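Local coordinates for protein coatomer subunit delta (Saccharomyces cerevisiae, PDB 5FJZ) that serves as the delta subunit of the coatomer coat, here its mu-homology domain with a bound Dsl1 tryptophan-motif peptide, and probably supports retrograde Golgi-to-ER transport, at residues A25-G31 and I121-T127; Y218-F224 and S264-Q270; Y144-T150 and I197-A202; T32-S36 and A115-I121. All coordinates share one frame; numbering follows the deposited sequence.

Contact 1: A25-G31 and I121-T127; sequences AEFSRDG and IPLTLTT
Arg29 and Thr127 tie the backbones together at one end of two strand segments that run roughly the same way, 25-27 and 123-127, whose axes come within 8.0 Å and cross at -27°. That spacing is too wide for one sheet, and side chains fill it. Past strand 25-27 a type I turn from Ser28 to Gly31 lifts the chain until Arg29 O takes two bonds, a nearly axial one from Thr127 N (2.9 Å) and one from Thr127 OG1 (2.9 Å), whose hydroxyl also bonds to Tyr218. Thr127 OG1 sits between its backbone N and carbonyl carbon (chi1 65°), which brings it to the Arg29 oxygen. Glycine suits position 31 twice over: at phi 91° a CB would jam against the preceding carbonyl, and, with Gly31 CA 3.1 Å from Leu125 O, it would collide with Thr126 OG1. Water 1 joins Gly31 O and Leu125 O. Such face-to-face packing of sheets is that of the beta-sandwich subdomains of the mu-homology domain. Phe27 is the filler: Leu125 CB stands over one face of its ring, 4.2 Å from the centroid, while Ile121 CG2 meets the edge 4.0 Å from Phe27 CZ. Beside it, Ala25 CB touches Ile121 CD1, a small side chain leaving room for the isoleucine. Replacing Phe27 with an alanine would probably leave a gap beneath Leu125 and deprive Ile121 CG2 of an apolar neighbour.

Contact 2: Y218-F224 and S264-Q270; sequences YPMTVSF and SDEYLVQ
Two backbone bonds pair Met220 with Val269, Met220 N to Val269 O and Val269 N to Met220 O, each 2.9 Å, and a third, almost straight at 174°, runs from Val222 N to Tyr267 O. Ser264 and Phe224 close the far end: Ser264 N donates to Phe224 O, and Phe224 N donates at 3.0 Å to Ser264 OG, which lies between its backbone N and carbonyl carbon (chi1 61°). The serine hydroxyl stands in for a backbone acceptor where the chain corners at Asp265 and Glu266. Its proton goes to water 2, which donates to Val222 O and Asp265 O. These are neighbouring antiparallel strands of the large mixed sheet of the mu-homology domain, with Thr221 and Leu268 forming the adjoining non-hydrogen-bonded pair. On the buried side the edge of Phe224 points at the face of Tyr267, an edge-to-face pair with centroids 5.1 Å apart and planes at 78°. Ser264 CB covers a face of Phe224, 3.8 Å from its centroid. The Tyr267 hydroxyl is hydrogen-bonded to Leu123 O of the facing sheet. At the other end Tyr218 CE1 packs on Val269 CG2, and Pro219, preceded by a cis peptide, rests its CB on Leu268 CG.

Contact 3: Y144-T150 and I197-A202; sequences YESVLET and IAANDA
This is a strand-end contact, in which the last residues of strand 137-146 and the loop after them receive the turn leading into strand 202-210. Ser146 N donates to Asp201 O at 2.9 Å and 166°, next to the non-hydrogen-bonded pair of Glu145 and Ala202. Past the strand, a weak bond from Asn200 N to Leu148 O carries the pairing into the loop. Ser146 also braces that loop from within: with OG anti to the backbone N (chi1 176°), its hydroxyl accepts from Leu148 N at 3.0 Å, an ST turn, and meets water 5 at 2.7 Å. Serine fits because one short, buried side chain can serve both partners. Inward, Ile197 lays its CD1 over a face of Tyr144, 4.0 Å from the centroid and shifted toward the rim; Leu123 and Phe157 lie alongside. Outward the contact is polar, and water 4 links Glu145 OE2 to Asn200 O. Asn200 takes a left-handed backbone conformation as the third residue of the type II turn from Ala198 to Asp201, a tight reversal at the end of two inner strands of the four-stranded antiparallel sheet in this beta-sandwich subdomain.

Contact 4: T32-S36 and A115-I121; sequences TIHSS and AEDDSLI
Ile33 and Ile121 reach toward each other tip to tip, Ile33 CG2 lying 3.6 Å from Ile121 CD1. The two branches of Ile33 divide the work. CG2, anti to the backbone N, takes Ile121, while CG1, anti to the carbonyl carbon (chi1 -57°), carries CD1 obliquely across to Asp118 CB at 3.7 Å. A beta-branched residue suits a strand start that must cover two neighbours. Ser36 approaches Ile121 from farther along the strand, its CB 3.9 Å from Ile121 CG1, while its OG donates to water 6 and accepts from water 7, both of which donate to Asp117 O. Water 7 also accepts from Leu120 N. Strand 33-46 is an inner strand of the large mixed sheet, and a classic bulge places His34 and Ser35 opposite Glu26; His34 NE2 is hydrogen-bonded to the backbone O of Arg110 of the second subunit. Replacing Ile33 with an alanine would probably take away the closest contact of Ile121 CD1 between these segments and leave Asp118 CB without the methyl that covers it. Glu116 N donates to Ile33 O at 2.8 Å from above the carbonyl plane. Asp117 OD1 accepts from Ser119 N, an Asx turn, and from Ser119 OG.

How the contacts relate
Contact 2 pairs two strands within the large mixed sheet, through regular backbone bonds with aromatics on its buried side. Contact 1 instead joins that sheet to the four-stranded one, so side chains and one carbonyl oxygen that accepts two hydrogen bonds bridge the gap; the hydroxyls of Tyr218 and Tyr267 connect it to contact 2. Contacts 3 and 4 hold loops at strand ends: in each, exposed turns lie outside and waters reach inward to a buried serine, and contact 3 has more exposed residues. Ile121 belongs to both contacts 1 and 4, which also both touch the second subunit, whereas contact 3 meets no other protein chain and reaches contact 1 through strands 123-131 and 137-146.

Contact 1: A25-G31 and I121-T127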
loop_
_atom_site.group_PDB
_atom_site.type_symbol
_atom_site.label_atom_id
_atom_site.label_comp_id
_atom_site.label_asym_id
_atom_site.label_seq_id
_atom_site.Cartn_x
_atom_site.Cartn_y
_atom_site.Cartn_z
ATOM N N ALA A 25 -7.005 15.857 9.753
ATOM C CA ALA A 25 -6.647 17.119 10.369
ATOM C C ALA A 25 -5.373 16.927 11.198
ATOM O O ALA A 25 -5.199 15.872 11.882
ATOM C CB ALA A 25 -7.803 17.618 11.221
ATOM N N GLU A 26 -4.488 17.906 11.205
ATOM C CA GLU A 26 -3.283 17.897 12.037
ATOM C C GLU A 26 -3.101 19.191 12.858
ATOM O O GLU A 26 -3.350 20.319 12.344
ATOM C CB GLU A 26 -2.043 17.692 11.148
ATOM C CG GLU A 26 -0.692 17.660 11.901
ATOM C CD GLU A 26 0.505 17.166 11.079
ATOM O OE1 GLU A 26 0.262 16.481 10.044
ATOM O OE2 GLU A 26 1.661 17.456 11.474
ATOM N N PHE A 27 -2.695 19.012 14.081
ATOM C CA PHE A 27 -2.583 20.136 15.105
ATOM C C PHE A 27 -1.212 20.106 15.693
ATOM O O PHE A 27 -0.580 19.057 15.779
ATOM C CB PHE A 27 -3.611 19.997 16.255
ATOM C CG PHE A 27 -4.997 19.900 15.821
ATOM C CD1 PHE A 27 -5.511 18.696 15.373
ATOM C CD2 PHE A 27 -5.834 21.002 15.814
ATOM C CE1 PHE A 27 -6.810 18.584 14.963
ATOM C CE2 PHE A 27 -7.131 20.893 15.405
ATOM C CZ PHE A 27 -7.637 19.707 14.939
ATOM N N SER A 28 -0.612 21.294 15.956
ATOM C CA SER A 28 0.498 21.352 16.795
ATOM C C SER A 28 0.088 20.992 18.240
ATOM O O SER A 28 -1.084 20.995 18.598
ATOM C CB SER A 28 1.119 22.737 16.762
ATOM O OG SER A 28 1.775 22.943 15.518
ATOM N N ARG A 29 1.052 20.742 19.120
ATOM C CA ARG A 29 0.679 20.319 20.505
ATOM C C ARG A 29 -0.100 21.392 21.219
ATOM O O ARG A 29 -0.942 21.049 22.041
ATOM C CB ARG A 29 1.901 20.028 21.367
ATOM C CG ARG A 29 2.918 19.345 20.576
ATOM C CD ARG A 29 4.058 18.846 21.344
ATOM N NE ARG A 29 4.795 18.020 20.446
ATOM C CZ ARG A 29 5.946 17.442 20.758
ATOM N NH1 ARG A 29 6.500 17.620 21.952
ATOM N NH2 ARG A 29 6.495 16.627 19.861
ATOM N N ASP A 30 0.095 22.663 20.869
ATOM C CA ASP A 30 -0.648 23.751 21.479
ATOM C C ASP A 30 -1.986 24.043 20.822
ATOM O O ASP A 30 -2.678 24.937 21.245
ATOM C CB ASP A 30 0.174 25.051 21.577
ATOM C CG ASP A 30 0.298 25.793 20.224
ATOM O OD1 ASP A 30 -0.068 25.275 19.150
ATOM O OD2 ASP A 30 0.804 26.915 20.211
ATOM N N GLY A 31 -2.414 23.194 19.889
ATOM C CA GLY A 31 -3.684 23.320 19.293
ATOM C C GLY A 31 -3.686 24.164 18.023
ATOM O O GLY A 31 -4.745 24.381 17.469
ATOM N N ILE A 121 -12.954 21.382 10.229
ATOM C CA ILE A 121 -12.647 20.577 11.436
ATOM C C ILE A 121 -13.890 20.414 12.324
ATOM O O ILE A 121 -14.460 21.428 12.752
ATOM C CB ILE A 121 -11.423 21.222 12.090
ATOM C CG1 ILE A 121 -10.215 20.895 11.128
ATOM C CG2 ILE A 121 -11.214 20.757 13.513
ATOM C CD1 ILE A 121 -8.881 21.513 11.487
ATOM N N PRO A 122 -14.334 19.185 12.553
ATOM C CA PRO A 122 -15.429 19.001 13.483
ATOM C C PRO A 122 -14.984 19.073 14.992
ATOM O O PRO A 122 -15.818 19.312 15.851
ATOM C CB PRO A 122 -15.920 17.620 13.155
ATOM C CG PRO A 122 -14.701 16.885 12.674
ATOM C CD PRO A 122 -13.849 17.888 11.975
ATOM N N LEU A 123 -13.754 18.703 15.262
ATOM C CA LEU A 123 -13.220 18.549 16.633
ATOM C C LEU A 123 -11.833 19.128 16.756
ATOM O O LEU A 123 -10.873 18.608 16.180
ATOM C CB LEU A 123 -13.264 17.098 17.031
ATOM C CG LEU A 123 -12.920 16.779 18.462
ATOM C CD1 LEU A 123 -14.057 17.042 19.389
ATOM C CD2 LEU A 123 -12.488 15.308 18.547
ATOM N N THR A 124 -11.678 20.230 17.490
ATOM C CA THR A 124 -10.391 20.865 17.711
ATOM C C THR A 124 -9.744 20.250 18.909
ATOM O O THR A 124 -10.412 19.739 19.757
ATOM C CB THR A 124 -10.528 22.409 17.900
ATOM O OG1 THR A 124 -11.509 22.668 18.864
ATOM C CG2 THR A 124 -11.053 23.054 16.636
ATOM N N LEU A 125 -8.409 20.186 18.871
ATOM C CA LEU A 125 -7.590 19.520 19.880
ATOM C C LEU A 125 -6.421 20.374 20.361
ATOM O O LEU A 125 -5.822 21.113 19.577
ATOM C CB LEU A 125 -6.979 18.335 19.220
ATOM C CG LEU A 125 -7.634 16.991 19.206
ATOM C CD1 LEU A 125 -9.073 16.828 19.634
ATOM C CD2 LEU A 125 -7.272 16.168 17.951
ATOM N N THR A 126 -6.069 20.259 21.651
ATOM C CA THR A 126 -4.970 20.860 22.222
ATOM C C THR A 126 -4.459 19.965 23.319
ATOM O O THR A 126 -5.250 19.219 23.927
ATOM C CB THR A 126 -5.367 22.201 22.942
ATOM O OG1 THR A 126 -5.970 23.108 22.016
ATOM C CG2 THR A 126 -4.140 22.860 23.489
ATOM N N THR A 127 -3.184 20.031 23.582
ATOM C CA THR A 127 -2.623 19.193 24.642
ATOM C C THR A 127 -1.798 20.023 25.610
ATOM O O THR A 127 -1.176 21.004 25.215
ATOM C CB THR A 127 -1.794 18.030 24.079
ATOM O OG1 THR A 127 -0.639 18.483 23.390
ATOM C CG2 THR A 127 -2.594 17.203 23.106
HETATM O O HOH W 1 -7.124 23.187 18.408
#

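Contact 2: Y218-F224 and S264-Q270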
loop_
_atom_site.group_PDB
_atom_site.type_symbol
_atom_site.label_atom_id
_atom_site.label_comp_id
_atom_site.label_asym_id
_atom_site.label_seq_id
_atom_site.Cartn_x
_atom_site.Cartn_y
_atom_site.Cartn_z
ATOM N N TYR A 218 3.983 11.719 21.281
ATOM C CA TYR A 218 3.385 12.236 20.062
ATOM C C TYR A 218 3.839 11.420 18.821
ATOM O O TYR A 218 4.905 10.809 18.874
ATOM C CB TYR A 218 3.772 13.706 19.880
ATOM C CG TYR A 218 3.191 14.582 20.919
ATOM C CD1 TYR A 218 1.936 15.111 20.800
ATOM C CD2 TYR A 218 3.954 14.944 22.029
ATOM C CE1 TYR A 218 1.398 15.915 21.826
ATOM C CE2 TYR A 218 3.427 15.692 23.061
ATOM C CZ TYR A 218 2.162 16.178 22.957
ATOM O OH TYR A 218 1.661 16.973 23.969
ATOM N N PRO A 219 3.032 11.337 17.738
ATOM C CA PRO A 219 1.675 11.896 17.531
ATOM C C PRO A 219 0.570 11.223 18.368
ATOM O O PRO A 219 0.512 9.997 18.533
ATOM C CB PRO A 219 1.482 11.753 16.046
ATOM C CG PRO A 219 2.332 10.535 15.623
ATOM C CD PRO A 219 3.454 10.439 16.616
ATOM N N MET A 220 -0.328 12.007 18.917
ATOM C CA MET A 220 -1.529 11.472 19.515
ATOM C C MET A 220 -2.635 11.466 18.446
ATOM O O MET A 220 -2.868 12.475 17.781
ATOM C CB MET A 220 -1.979 12.362 20.697
ATOM C CG MET A 220 -0.947 12.481 21.801
ATOM S SD MET A 220 -1.513 13.483 23.198
ATOM C CE MET A 220 -0.042 13.433 24.230
ATOM N N THR A 221 -3.344 10.354 18.331
ATOM C CA THR A 221 -4.322 10.185 17.297
ATOM C C THR A 221 -5.690 10.115 17.904
ATOM O O THR A 221 -5.897 9.513 18.982
ATOM C CB THR A 221 -4.062 8.893 16.509
ATOM O OG1 THR A 221 -2.821 9.015 15.835
ATOM C CG2 THR A 221 -5.113 8.657 15.479
ATOM N N VAL A 222 -6.657 10.662 17.223
ATOM C CA VAL A 222 -8.056 10.536 17.626
ATOM C C VAL A 222 -8.878 9.773 16.558
ATOM O O VAL A 222 -8.642 9.956 15.334
ATOM C CB VAL A 222 -8.706 11.879 17.920
ATOM C CG1 VAL A 222 -8.765 12.744 16.696
ATOM C CG2 VAL A 222 -10.123 11.686 18.415
ATOM N N SER A 223 -9.803 8.955 17.038
ATOM C CA SER A 223 -10.648 8.133 16.181
ATOM C C SER A 223 -12.106 8.326 16.570
ATOM O O SER A 223 -12.467 8.117 17.754
ATOM C CB SER A 223 -10.212 6.662 16.367
ATOM O OG SER A 223 -10.963 5.779 15.535
ATOM N N PHE A 224 -12.934 8.693 15.587
ATOM C CA PHE A 224 -14.346 8.854 15.748
ATOM C C PHE A 224 -15.091 8.634 14.442
ATOM O O PHE A 224 -14.512 8.624 13.351
ATOM C CB PHE A 224 -14.695 10.237 16.297
ATOM C CG PHE A 224 -14.255 11.413 15.394
ATOM C CD1 PHE A 224 -14.969 11.764 14.238
ATOM C CD2 PHE A 224 -13.078 12.108 15.679
ATOM C CE1 PHE A 224 -14.589 12.825 13.463
ATOM C CE2 PHE A 224 -12.681 13.170 14.858
ATOM C CZ PHE A 224 -13.441 13.517 13.769
ATOM N N SER A 264 -13.173 10.089 11.076
ATOM C CA SER A 264 -11.759 10.509 11.068
ATOM C C SER A 264 -10.859 9.517 10.328
ATOM O O SER A 264 -11.121 8.343 10.247
ATOM C CB SER A 264 -11.230 10.701 12.492
ATOM O OG SER A 264 -11.307 9.451 13.222
ATOM N N ASP A 265 -9.789 9.998 9.750
ATOM C CA ASP A 265 -8.692 9.122 9.232
ATOM C C ASP A 265 -7.383 9.583 9.902
ATOM O O ASP A 265 -7.122 9.230 11.051
ATOM C CB ASP A 265 -8.717 9.142 7.710
ATOM C CG ASP A 265 -7.632 8.219 7.094
ATOM O OD1 ASP A 265 -7.034 7.446 7.842
ATOM O OD2 ASP A 265 -7.304 8.371 5.916
ATOM N N GLU A 266 -6.591 10.421 9.280
ATOM C CA GLU A 266 -5.345 10.887 9.870
ATOM C C GLU A 266 -5.600 12.189 10.664
ATOM O O GLU A 266 -5.581 13.229 10.102
ATOM C CB GLU A 266 -4.281 11.100 8.798
ATOM C CG GLU A 266 -3.872 9.781 8.105
ATOM C CD GLU A 266 -2.804 9.921 6.992
ATOM O OE1 GLU A 266 -2.384 11.050 6.623
ATOM O OE2 GLU A 266 -2.433 8.881 6.412
ATOM N N TYR A 267 -5.947 12.023 11.937
ATOM C CA TYR A 267 -6.542 13.042 12.729
ATOM C C TYR A 267 -5.674 13.066 13.976
ATOM O O TYR A 267 -5.841 12.231 14.894
ATOM C CB TYR A 267 -7.963 12.801 13.047
ATOM C CG TYR A 267 -8.805 14.048 13.269
ATOM C CD1 TYR A 267 -8.728 14.746 14.482
ATOM C CD2 TYR A 267 -9.773 14.443 12.362
ATOM C CE1 TYR A 267 -9.561 15.824 14.738
ATOM C CE2 TYR A 267 -10.610 15.524 12.609
ATOM C CZ TYR A 267 -10.460 16.250 13.772
ATOM O OH TYR A 267 -11.280 17.355 14.027
ATOM N N LEU A 268 -4.725 13.982 13.984
ATOM C CA LEU A 268 -3.706 13.944 15.004
ATOM C C LEU A 268 -3.041 15.249 15.529
ATOM O O LEU A 268 -3.045 16.219 14.880
ATOM C CB LEU A 268 -2.586 13.020 14.541
ATOM C CG LEU A 268 -1.454 13.320 13.574
ATOM C CD1 LEU A 268 -1.406 12.160 12.580
ATOM C CD2 LEU A 268 -1.496 14.601 12.827
ATOM N N VAL A 269 -2.402 15.113 16.680
ATOM C CA VAL A 269 -1.581 16.159 17.276
ATOM C C VAL A 269 -0.160 15.716 17.345
ATOM O O VAL A 269 0.197 14.646 17.817
ATOM C CB VAL A 269 -2.238 16.921 18.454
ATOM C CG1 VAL A 269 -3.476 16.282 18.970
ATOM C CG2 VAL A 269 -1.249 17.401 19.514
ATOM N N GLN A 270 0.696 16.584 16.887
ATOM C CA GLN A 270 2.053 16.252 16.627
ATOM C C GLN A 270 2.996 17.353 17.112
ATOM O O GLN A 270 4.046 17.081 17.684
ATOM C CB GLN A 270 2.131 16.120 15.109
ATOM C CG GLN A 270 3.420 15.737 14.491
ATOM C CD GLN A 270 3.198 14.577 13.564
ATOM O OE1 GLN A 270 2.541 14.689 12.530
ATOM N NE2 GLN A 270 3.670 13.429 13.978
ATOM O OXT GLN A 270 2.730 18.509 16.762
HETATM O O HOH W 2 -8.841 8.592 12.979
HETATM O O HOH W 3 -12.310 6.543 12.493
#

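Contact 3: Y144-T150 and I197-A202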
loop_
_atom_site.group_PDB
_atom_site.type_symbol
_atom_site.label_atom_id
_atom_site.label_comp_id
_atom_site.label_asym_id
_atom_site.label_seq_id
_atom_site.Cartn_x
_atom_site.Cartn_y
_atom_site.Cartn_z
ATOM N N TYR A 144 -10.478 19.159 23.981
ATOM C CA TYR A 144 -11.219 19.058 22.741
ATOM C C TYR A 144 -12.439 19.976 22.747
ATOM O O TYR A 144 -13.041 20.261 23.806
ATOM C CB TYR A 144 -11.626 17.620 22.519
ATOM C CG TYR A 144 -12.351 16.927 23.669
ATOM C CD1 TYR A 144 -13.723 17.064 23.852
ATOM C CD2 TYR A 144 -11.668 16.080 24.510
ATOM C CE1 TYR A 144 -14.376 16.463 24.935
ATOM C CE2 TYR A 144 -12.313 15.424 25.545
ATOM C CZ TYR A 144 -13.651 15.644 25.779
ATOM O OH TYR A 144 -14.293 14.992 26.847
ATOM N N GLU A 145 -12.825 20.443 21.558
ATOM C CA GLU A 145 -14.029 21.181 21.356
ATOM C C GLU A 145 -14.701 20.739 20.059
ATOM O O GLU A 145 -14.059 20.737 18.997
ATOM C CB GLU A 145 -13.767 22.699 21.281
ATOM C CG GLU A 145 -15.088 23.436 21.115
ATOM C CD GLU A 145 -15.071 24.884 21.516
ATOM O OE1 GLU A 145 -14.062 25.563 21.229
ATOM O OE2 GLU A 145 -16.101 25.321 22.117
ATOM N N SER A 146 -15.937 20.299 20.172
ATOM C CA SER A 146 -16.771 19.909 19.062
ATOM C C SER A 146 -17.528 21.077 18.519
ATOM O O SER A 146 -18.111 21.852 19.287
ATOM C CB SER A 146 -17.771 18.880 19.498
ATOM O OG SER A 146 -18.688 18.531 18.442
ATOM N N VAL A 147 -17.570 21.184 17.199
ATOM C CA VAL A 147 -18.528 22.069 16.546
ATOM C C VAL A 147 -19.685 21.332 15.849
ATOM O O VAL A 147 -20.450 21.887 15.113
ATOM C CB VAL A 147 -17.798 23.047 15.606
ATOM C CG1 VAL A 147 -16.722 23.824 16.369
ATOM C CG2 VAL A 147 -17.214 22.346 14.410
ATOM N N LEU A 148 -19.844 20.054 16.124
ATOM C CA LEU A 148 -20.929 19.331 15.550
ATOM C C LEU A 148 -22.246 19.577 16.287
ATOM O O LEU A 148 -22.246 19.866 17.492
ATOM C CB LEU A 148 -20.632 17.830 15.602
ATOM C CG LEU A 148 -19.492 17.417 14.690
ATOM C CD1 LEU A 148 -19.227 15.947 14.919
ATOM C CD2 LEU A 148 -19.858 17.641 13.244
ATOM N N GLU A 149 -23.345 19.411 15.561
ATOM C CA GLU A 149 -24.722 19.530 16.124
ATOM C C GLU A 149 -25.202 18.252 16.719
ATOM O O GLU A 149 -26.297 18.206 17.284
ATOM C CB GLU A 149 -25.723 19.935 15.029
ATOM C CG GLU A 149 -25.449 21.225 14.316
ATOM C CD GLU A 149 -26.141 22.429 14.938
ATOM O OE1 GLU A 149 -26.050 22.681 16.150
ATOM O OE2 GLU A 149 -26.837 23.143 14.172
ATOM N N THR A 150 -24.427 17.188 16.571
ATOM C CA THR A 150 -24.821 15.913 17.167
ATOM C C THR A 150 -23.667 15.427 17.999
ATOM O O THR A 150 -22.555 15.933 17.876
ATOM C CB THR A 150 -25.214 14.858 16.107
ATOM O OG1 THR A 150 -24.083 14.586 15.280
ATOM C CG2 THR A 150 -26.377 15.353 15.222
ATOM N N ILE A 197 -18.866 12.841 23.400
ATOM C CA ILE A 197 -18.582 14.275 23.259
ATOM C C ILE A 197 -19.865 14.934 22.777
ATOM O O ILE A 197 -20.255 14.783 21.614
ATOM C CB ILE A 197 -17.434 14.648 22.309
ATOM C CG1 ILE A 197 -16.158 13.973 22.778
ATOM C CG2 ILE A 197 -17.190 16.181 22.290
ATOM C CD1 ILE A 197 -14.944 14.235 21.863
ATOM N N ALA A 198 -20.519 15.664 23.692
ATOM C CA ALA A 198 -21.778 16.311 23.408
ATOM C C ALA A 198 -21.667 17.353 22.273
ATOM O O ALA A 198 -20.590 17.927 22.022
ATOM C CB ALA A 198 -22.308 16.989 24.681
ATOM N N ALA A 199 -22.768 17.530 21.543
ATOM C CA ALA A 199 -22.828 18.557 20.502
ATOM C C ALA A 199 -22.350 19.882 21.038
ATOM O O ALA A 199 -22.734 20.296 22.149
ATOM C CB ALA A 199 -24.255 18.673 19.975
ATOM N N ASN A 200 -21.495 20.535 20.274
ATOM C CA ASN A 200 -21.006 21.879 20.577
ATOM C C ASN A 200 -20.230 22.061 21.887
ATOM O O ASN A 200 -19.976 23.158 22.332
ATOM C CB ASN A 200 -22.134 22.888 20.426
ATOM C CG ASN A 200 -22.492 23.123 18.972
ATOM O OD1 ASN A 200 -23.602 22.835 18.538
ATOM N ND2 ASN A 200 -21.543 23.616 18.209
ATOM N N ASP A 201 -19.815 20.959 22.493
ATOM C CA ASP A 201 -19.233 21.032 23.816
ATOM C C ASP A 201 -17.718 21.109 23.727
ATOM O O ASP A 201 -17.129 20.546 22.809
ATOM C CB ASP A 201 -19.682 19.798 24.663
ATOM C CG ASP A 201 -20.008 20.172 26.164
ATOM O OD1 ASP A 201 -20.525 21.295 26.452
ATOM O OD2 ASP A 201 -19.765 19.303 27.042
ATOM N N ALA A 202 -17.121 21.689 24.761
ATOM C CA ALA A 202 -15.726 21.646 25.027
ATOM C C ALA A 202 -15.461 20.843 26.315
ATOM O O ALA A 202 -16.183 20.932 27.320
ATOM C CB ALA A 202 -15.151 22.992 25.124
HETATM O O HOH W 4 -18.539 24.893 23.403
HETATM O O HOH W 5 -20.026 16.342 19.350
#

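Contact 4: T32-S36 and A115-I121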
loop_
_atom_site.group_PDB
_atom_site.type_symbol
_atom_site.label_atom_id
_atom_site.label_comp_id
_atom_site.label_asym_id
_atom_site.label_seq_id
_atom_site.Cartn_x
_atom_site.Cartn_y
_atom_site.Cartn_z
ATOM N N THR A 32 -2.552 24.668 17.583
ATOM C CA THR A 32 -2.583 25.440 16.323
ATOM C C THR A 32 -2.864 24.489 15.164
ATOM O O THR A 32 -2.150 23.485 15.038
ATOM C CB THR A 32 -1.223 26.090 16.036
ATOM O OG1 THR A 32 -0.884 26.939 17.138
ATOM C CG2 THR A 32 -1.278 26.938 14.767
ATOM N N ILE A 33 -3.827 24.813 14.332
ATOM C CA ILE A 33 -4.191 23.985 13.158
ATOM C C ILE A 33 -3.086 24.070 12.125
ATOM O O ILE A 33 -2.710 25.156 11.658
ATOM C CB ILE A 33 -5.548 24.359 12.640
ATOM C CG1 ILE A 33 -6.627 24.224 13.739
ATOM C CG2 ILE A 33 -5.921 23.486 11.459
ATOM C CD1 ILE A 33 -7.904 24.965 13.449
ATOM N N HIS A 34 -2.511 22.932 11.749
ATOM C CA HIS A 34 -1.631 22.833 10.575
ATOM C C HIS A 34 -2.253 22.609 9.228
ATOM O O HIS A 34 -1.883 23.266 8.281
ATOM C CB HIS A 34 -0.621 21.689 10.889
ATOM C CG HIS A 34 0.295 21.366 9.767
ATOM N ND1 HIS A 34 0.028 20.332 8.880
ATOM C CD2 HIS A 34 1.436 21.949 9.353
ATOM C CE1 HIS A 34 0.947 20.344 7.950
ATOM N NE2 HIS A 34 1.826 21.301 8.223
ATOM N N SER A 35 -3.313 21.767 9.153
ATOM C CA SER A 35 -3.874 21.368 7.899
ATOM C C SER A 35 -5.027 20.529 8.131
ATOM O O SER A 35 -5.238 20.021 9.264
ATOM C CB SER A 35 -2.893 20.525 7.065
ATOM O OG SER A 35 -2.457 19.400 7.837
ATOM N N SER A 36 -5.838 20.390 7.082
ATOM C CA SER A 36 -6.972 19.553 7.076
ATOM C C SER A 36 -7.333 19.170 5.633
ATOM O O SER A 36 -7.017 19.856 4.667
ATOM C CB SER A 36 -8.199 20.093 7.888
ATOM O OG SER A 36 -8.602 21.382 7.427
ATOM N N ALA A 115 -3.059 26.095 7.407
ATOM C CA ALA A 115 -2.741 26.389 8.802
ATOM C C ALA A 115 -3.734 27.438 9.340
ATOM O O ALA A 115 -4.189 28.320 8.595
ATOM C CB ALA A 115 -1.355 26.848 8.906
ATOM N N GLU A 116 -4.175 27.201 10.546
ATOM C CA GLU A 116 -5.057 28.112 11.304
ATOM C C GLU A 116 -6.476 28.268 10.694
ATOM O O GLU A 116 -7.167 29.194 11.027
ATOM C CB GLU A 116 -4.399 29.472 11.428
ATOM C CG GLU A 116 -2.970 29.418 11.881
ATOM C CD GLU A 116 -2.547 30.805 12.373
ATOM O OE1 GLU A 116 -2.433 31.683 11.539
ATOM O OE2 GLU A 116 -2.432 31.040 13.592
ATOM N N ASP A 117 -6.927 27.341 9.833
ATOM C CA ASP A 117 -8.249 27.439 9.249
ATOM C C ASP A 117 -9.078 26.272 9.745
ATOM O O ASP A 117 -8.663 25.111 9.522
ATOM C CB ASP A 117 -8.098 27.405 7.731
ATOM C CG ASP A 117 -9.413 27.486 6.991
ATOM O OD1 ASP A 117 -10.489 27.115 7.555
ATOM O OD2 ASP A 117 -9.353 27.889 5.809
ATOM N N ASP A 118 -10.186 26.552 10.441
ATOM C CA ASP A 118 -10.994 25.531 11.094
ATOM C C ASP A 118 -12.243 25.161 10.347
ATOM O O ASP A 118 -13.097 24.406 10.883
ATOM C CB ASP A 118 -11.328 25.902 12.571
ATOM C CG ASP A 118 -12.131 27.209 12.692
ATOM O OD1 ASP A 118 -12.831 27.563 11.730
ATOM O OD2 ASP A 118 -12.007 27.885 13.741
ATOM N N SER A 119 -12.391 25.633 9.114
ATOM C CA SER A 119 -13.649 25.447 8.425
ATOM C C SER A 119 -14.042 24.013 8.162
ATOM O O SER A 119 -15.266 23.674 8.111
ATOM C CB SER A 119 -13.714 26.290 7.122
ATOM O OG SER A 119 -12.687 25.898 6.250
ATOM N N LEU A 120 -13.051 23.121 8.074
ATOM C CA LEU A 120 -13.342 21.719 7.823
ATOM C C LEU A 120 -13.283 20.821 9.055
ATOM O O LEU A 120 -13.427 19.601 8.896
ATOM C CB LEU A 120 -12.281 21.155 6.852
ATOM C CG LEU A 120 -12.409 21.307 5.327
ATOM C CD1 LEU A 120 -13.497 22.170 4.745
ATOM C CD2 LEU A 120 -11.086 21.304 4.539
ATOM N N ILE A 121 -12.954 21.382 10.229
ATOM C CA ILE A 121 -12.647 20.577 11.436
ATOM C C ILE A 121 -13.890 20.414 12.324
ATOM O O ILE A 121 -14.460 21.428 12.752
ATOM C CB ILE A 121 -11.423 21.222 12.090
ATOM C CG1 ILE A 121 -10.215 20.895 11.128
ATOM C CG2 ILE A 121 -11.214 20.757 13.513
ATOM C CD1 ILE A 121 -8.881 21.513 11.487
HETATM O O HOH W 6 -6.999 23.384 8.304
HETATM O O HOH W 7 -10.342 23.249 8.611
#